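Thioesterase domain-containing protein (Pseudomonas aeruginosa, PDB 1ZKI) adopts the hotdog fold of the thioesterases and probably hydrolyses acyl-CoA thioesters. Local coordinates at residues H102-V114 with K119-L131. Residues are numbered along the deposited sequence; the frame is centred on the assembly and turned at random.
Sequences HAGRRSLVVEAEV and KLVAKGQGTFAQL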
loop_
_atom_site.group_PDB
_atom_site.type_symbol
_atom_site.label_atom_id
_atom_site.label_comp_id
_atom_site.label_asym_id
_atom_site.label_seq_id
_atom_site.Cartn_x
_atom_site.Cartn_y
_atom_site.Cartn_z
ATOM N N HIS A 102 -10.327 4.422 -2.404
ATOM C CA HIS A 102 -11.041 5.460 -3.131
ATOM C C HIS A 102 -11.830 4.856 -4.278
ATOM O O HIS A 102 -11.327 4.019 -5.021
ATOM C CB HIS A 102 -10.085 6.525 -3.658
ATOM C CG HIS A 102 -10.778 7.724 -4.223
ATOM N ND1 HIS A 102 -11.276 8.739 -3.434
ATOM C CD2 HIS A 102 -11.058 8.070 -5.502
ATOM C CE1 HIS A 102 -11.829 9.661 -4.202
ATOM N NE2 HIS A 102 -11.714 9.277 -5.461
ATOM N N ALA A 103 -13.078 5.279 -4.402
ATOM C CA ALA A 103 -13.924 4.847 -5.513
ATOM C C ALA A 103 -14.353 6.079 -6.291
ATOM O O ALA A 103 -15.265 6.791 -5.873
ATOM C CB ALA A 103 -15.121 4.066 -5.008
ATOM N N GLY A 104 -13.657 6.359 -7.390
ATOM C CA GLY A 104 -13.989 7.484 -8.254
ATOM C C GLY A 104 -14.898 7.027 -9.380
ATOM O O GLY A 104 -15.186 5.833 -9.496
ATOM N N ARG A 105 -15.344 7.964 -10.217
ATOM C CA ARG A 105 -16.202 7.608 -11.352
ATOM C C ARG A 105 -15.455 6.764 -12.392
ATOM O O ARG A 105 -16.061 5.932 -13.068
ATOM C CB ARG A 105 -16.883 8.848 -11.985
ATOM C CG ARG A 105 -15.945 9.862 -12.655
ATOM C CD ARG A 105 -16.590 11.255 -12.819
ATOM N NE ARG A 105 -17.611 11.337 -13.871
ATOM C CZ ARG A 105 -18.011 12.477 -14.447
ATOM N NH1 ARG A 105 -18.954 12.462 -15.391
ATOM N NH2 ARG A 105 -17.467 13.640 -14.094
ATOM N N ARG A 106 -14.140 6.944 -12.482
ATOM C CA ARG A 106 -13.355 6.262 -13.513
ATOM C C ARG A 106 -12.321 5.271 -12.983
ATOM O O ARG A 106 -11.937 4.333 -13.691
ATOM C CB ARG A 106 -12.684 7.289 -14.418
ATOM C CG ARG A 106 -13.661 8.019 -15.314
ATOM C CD ARG A 106 -12.956 9.063 -16.136
ATOM N NE ARG A 106 -11.690 8.560 -16.672
ATOM C CZ ARG A 106 -10.818 9.305 -17.346
ATOM N NH1 ARG A 106 -11.075 10.592 -17.577
ATOM N NH2 ARG A 106 -9.693 8.764 -17.793
ATOM N N SER A 107 -11.879 5.465 -11.747
ATOM C CA SER A 107 -10.905 4.549 -11.171
ATOM C C SER A 107 -11.138 4.295 -9.696
ATOM O O SER A 107 -11.768 5.100 -9.001
ATOM C CB SER A 107 -9.478 5.059 -11.407
ATOM O OG SER A 107 -9.280 6.300 -10.758
ATOM N N LEU A 108 -10.630 3.157 -9.239
ATOM C CA LEU A 108 -10.650 2.806 -7.835
ATOM C C LEU A 108 -9.229 2.479 -7.400
ATOM O O LEU A 108 -8.461 1.892 -8.156
ATOM C CB LEU A 108 -11.561 1.606 -7.555
ATOM C CG LEU A 108 -13.021 1.598 -8.015
ATOM C CD1 LEU A 108 -13.141 0.884 -9.362
ATOM C CD2 LEU A 108 -13.891 0.919 -6.977
ATOM N N VAL A 109 -8.883 2.881 -6.183
ATOM C CA VAL A 109 -7.619 2.496 -5.576
ATOM C C VAL A 109 -7.918 1.530 -4.439
ATOM O O VAL A 109 -8.826 1.774 -3.612
ATOM C CB VAL A 109 -6.859 3.708 -5.037
ATOM C CG1 VAL A 109 -5.486 3.292 -4.491
ATOM C CG2 VAL A 109 -6.709 4.767 -6.136
ATOM N N VAL A 110 -7.146 0.450 -4.386
ATOM C CA VAL A 110 -7.400 -0.629 -3.427
ATOM C C VAL A 110 -6.088 -1.068 -2.797
ATOM O O VAL A 110 -5.050 -1.060 -3.477
ATOM C CB VAL A 110 -8.051 -1.875 -4.120
ATOM C CG1 VAL A 110 -8.526 -2.904 -3.083
ATOM C CG2 VAL A 110 -9.204 -1.468 -5.011
ATOM N N GLU A 111 -6.114 -1.383 -1.496
ATOM C CA GLU A 111 -4.947 -1.974 -0.845
ATOM C C GLU A 111 -5.326 -3.359 -0.359
ATOM O O GLU A 111 -6.519 -3.671 -0.249
ATOM C CB GLU A 111 -4.449 -1.114 0.325
ATOM C CG GLU A 111 -5.400 -1.056 1.507
ATOM C CD GLU A 111 -4.779 -0.396 2.766
ATOM O OE1 GLU A 111 -3.546 -0.191 2.811
ATOM O OE2 GLU A 111 -5.538 -0.093 3.708
ATOM N N ALA A 112 -4.329 -4.195 -0.085
ATOM C CA ALA A 112 -4.613 -5.537 0.429
ATOM C C ALA A 112 -3.448 -6.047 1.246
ATOM O O ALA A 112 -2.310 -5.617 1.046
ATOM C CB ALA A 112 -4.953 -6.512 -0.706
ATOM N N GLU A 113 -3.738 -6.922 2.204
ATOM C CA GLU A 113 -2.698 -7.588 2.963
ATOM C C GLU A 113 -3.010 -9.075 3.003
ATOM O O GLU A 113 -4.184 -9.474 2.983
ATOM C CB GLU A 113 -2.564 -7.026 4.390
ATOM C CG GLU A 113 -3.797 -7.180 5.229
ATOM C CD GLU A 113 -3.552 -6.865 6.708
ATOM O OE1 GLU A 113 -4.404 -7.254 7.536
ATOM O OE2 GLU A 113 -2.508 -6.262 7.038
ATOM N N VAL A 114 -1.959 -9.880 2.989
ATOM C CA VAL A 114 -2.084 -11.324 3.138
ATOM C C VAL A 114 -1.439 -11.678 4.462
ATOM O O VAL A 114 -0.325 -11.219 4.758
ATOM C CB VAL A 114 -1.368 -12.074 2.000
ATOM C CG1 VAL A 114 -1.493 -13.602 2.188
ATOM C CG2 VAL A 114 -1.937 -11.627 0.633
ATOM N N LYS A 119 1.113 -13.273 11.338
ATOM C CA LYS A 119 2.231 -13.178 10.410
ATOM C C LYS A 119 1.810 -12.396 9.169
ATOM O O LYS A 119 0.913 -12.826 8.437
ATOM C CB LYS A 119 2.748 -14.565 10.020
ATOM C CG LYS A 119 2.975 -15.524 11.203
ATOM C CD LYS A 119 3.277 -16.901 10.652
ATOM C CE LYS A 119 2.948 -17.980 11.658
ATOM N NZ LYS A 119 2.679 -19.259 10.943
ATOM N N LEU A 120 2.459 -11.253 8.926
ATOM C CA LEU A 120 2.241 -10.524 7.674
ATOM C C LEU A 120 3.051 -11.175 6.569
ATOM O O LEU A 120 4.286 -11.261 6.655
ATOM C CB LEU A 120 2.612 -9.041 7.816
ATOM C CG LEU A 120 2.401 -8.170 6.579
ATOM C CD1 LEU A 120 0.955 -8.143 6.117
ATOM C CD2 LEU A 120 2.903 -6.728 6.842
ATOM N N VAL A 121 2.351 -11.646 5.545
ATOM C CA VAL A 121 2.988 -12.373 4.445
ATOM C C VAL A 121 3.260 -11.466 3.241
ATOM O O VAL A 121 4.347 -11.533 2.631
ATOM C CB VAL A 121 2.120 -13.591 4.019
ATOM C CG1 VAL A 121 2.624 -14.218 2.705
ATOM C CG2 VAL A 121 2.108 -14.641 5.160
ATOM N N ALA A 122 2.276 -10.650 2.873
ATOM C CA ALA A 122 2.450 -9.755 1.700
ATOM C C ALA A 122 1.543 -8.543 1.843
ATOM O O ALA A 122 0.581 -8.567 2.605
ATOM C CB ALA A 122 2.143 -10.505 0.395
ATOM N N LYS A 123 1.879 -7.476 1.131
ATOM C CA LYS A 123 1.091 -6.248 1.187
ATOM C C LYS A 123 1.121 -5.674 -0.216
ATOM O O LYS A 123 2.150 -5.753 -0.902
ATOM C CB LYS A 123 1.715 -5.240 2.155
ATOM C CG LYS A 123 0.908 -3.932 2.301
ATOM C CD LYS A 123 -0.249 -4.137 3.290
ATOM C CE LYS A 123 -1.481 -3.285 2.965
ATOM N NZ LYS A 123 -1.351 -1.886 3.359
ATOM N N GLY A 124 -0.004 -5.127 -0.665
ATOM C CA GLY A 124 -0.016 -4.493 -1.998
ATOM C C GLY A 124 -1.026 -3.388 -2.168
ATOM O O GLY A 124 -1.861 -3.158 -1.285
ATOM N N GLN A 125 -0.949 -2.738 -3.327
ATOM C CA GLN A 125 -1.778 -1.589 -3.661
ATOM C C GLN A 125 -1.943 -1.617 -5.159
ATOM O O GLN A 125 -0.976 -1.873 -5.875
ATOM C CB GLN A 125 -1.033 -0.316 -3.248
ATOM C CG GLN A 125 -1.789 0.976 -3.415
ATOM C CD GLN A 125 -0.958 2.172 -2.953
ATOM O OE1 GLN A 125 -0.733 3.121 -3.717
ATOM N NE2 GLN A 125 -0.470 2.112 -1.713
ATOM N N GLY A 126 -3.159 -1.373 -5.631
ATOM C CA GLY A 126 -3.434 -1.390 -7.082
ATOM C C GLY A 126 -4.522 -0.422 -7.491
ATOM O O GLY A 126 -5.187 0.202 -6.636
ATOM N N THR A 127 -4.722 -0.323 -8.801
ATOM C CA THR A 127 -5.635 0.644 -9.377
ATOM C C THR A 127 -6.511 -0.139 -10.325
ATOM O O THR A 127 -6.013 -0.936 -11.133
ATOM C CB THR A 127 -4.879 1.731 -10.146
ATOM O OG1 THR A 127 -3.755 2.168 -9.374
ATOM C CG2 THR A 127 -5.801 2.949 -10.476
ATOM N N PHE A 128 -7.814 0.093 -10.220
ATOM C CA PHE A 128 -8.806 -0.548 -11.084
ATOM C C PHE A 128 -9.488 0.501 -11.947
ATOM O O PHE A 128 -9.635 1.665 -11.541
ATOM C CB PHE A 128 -9.830 -1.295 -10.212
ATOM C CG PHE A 128 -9.353 -2.637 -9.730
ATOM C CD1 PHE A 128 -9.928 -3.800 -10.221
ATOM C CD2 PHE A 128 -8.316 -2.746 -8.813
ATOM C CE1 PHE A 128 -9.496 -5.052 -9.795
ATOM C CE2 PHE A 128 -7.851 -3.998 -8.381
ATOM C CZ PHE A 128 -8.445 -5.156 -8.871
ATOM N N ALA A 129 -9.905 0.105 -13.150
ATOM C CA ALA A 129 -10.639 1.012 -14.019
ATOM C C ALA A 129 -12.114 0.660 -13.852
ATOM O O ALA A 129 -12.489 -0.518 -13.908
ATOM C CB ALA A 129 -10.194 0.853 -15.457
ATOM N N GLN A 130 -12.923 1.674 -13.559
ATOM C CA GLN A 130 -14.369 1.504 -13.426
ATOM C C GLN A 130 -14.968 1.375 -14.820
ATOM O O GLN A 130 -14.844 2.292 -15.636
ATOM C CB GLN A 130 -14.984 2.697 -12.674
ATOM C CG GLN A 130 -16.497 2.602 -12.457
ATOM C CD GLN A 130 -16.873 1.463 -11.530
ATOM O OE1 GLN A 130 -16.542 1.488 -10.347
ATOM N NE2 GLN A 130 -17.565 0.451 -12.069
ATOM N N LEU A 131 -15.576 0.222 -15.103
ATOM C CA LEU A 131 -16.251 0.016 -16.386
ATOM C C LEU A 131 -17.729 0.367 -16.259
ATOM O O LEU A 131 -18.217 0.650 -15.158
ATOM C CB LEU A 131 -16.065 -1.422 -16.893
ATOM C CG LEU A 131 -14.615 -1.893 -17.081
ATOM C CD1 LEU A 131 -14.582 -3.304 -17.650
ATOM C CD2 LEU A 131 -13.805 -0.928 -17.960
HETATM O O HOH W 1 -16.182 3.405 -8.545
#
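L108 and V110 pack obliquely against F128 on the face of this antiparallel hairpin that carries L108, V110, V114 and F128: L108 CD1 comes to 4.1 Å from F128 CB, and V110 CG2 lies equally far from the ring atom F128 CD2. Backbone pairing holds the strands in register, as the reciprocal bonds of L108 with F128 show; F128 N meets L108 O in the carbonyl plane at 2.8 Å, with an N-H...O angle of 172°. At the far end V121 and A122 both face V114, a classic beta bulge: V114 O accepts from V121 N at 2.8 Å and, at a longer 3.3 Å, from A122 N, both on one face of its plane. Beside it V114 CG1, anti to its own backbone N (chi1 179°), reaches V121 CB.

The other face is mixed, V109 and A129 among E111, E113, K123, Q125 and T127. K123, bent from chi2 onward (82°), passes its CE 3.1 Å from A112 O and brings NZ to E111 OE1 at 2.8 Å, from above the carboxylate plane. E111 OE1 also pairs with K123 NZ of the second subunit, and K123 NZ with E111 OE1 of that subunit, so two glutamates and two lysines probably balance charge across the dimer. The open side is the loop G104-R106 that leads from strand 93-103 into this hairpin, where the exposed R105 and R106 point away from strand 119-130 and one water bridges G104 O and Q130 OE1, donating to both.

The hairpin lies between strand 93-103, beside 107-114, and strand 76-85, beside 119-130. V110 rests on M62 and C66 of helix 51-70, the central helix that the hotdog sheet wraps around, while F128 touches S76 and T78 of strand 76-85.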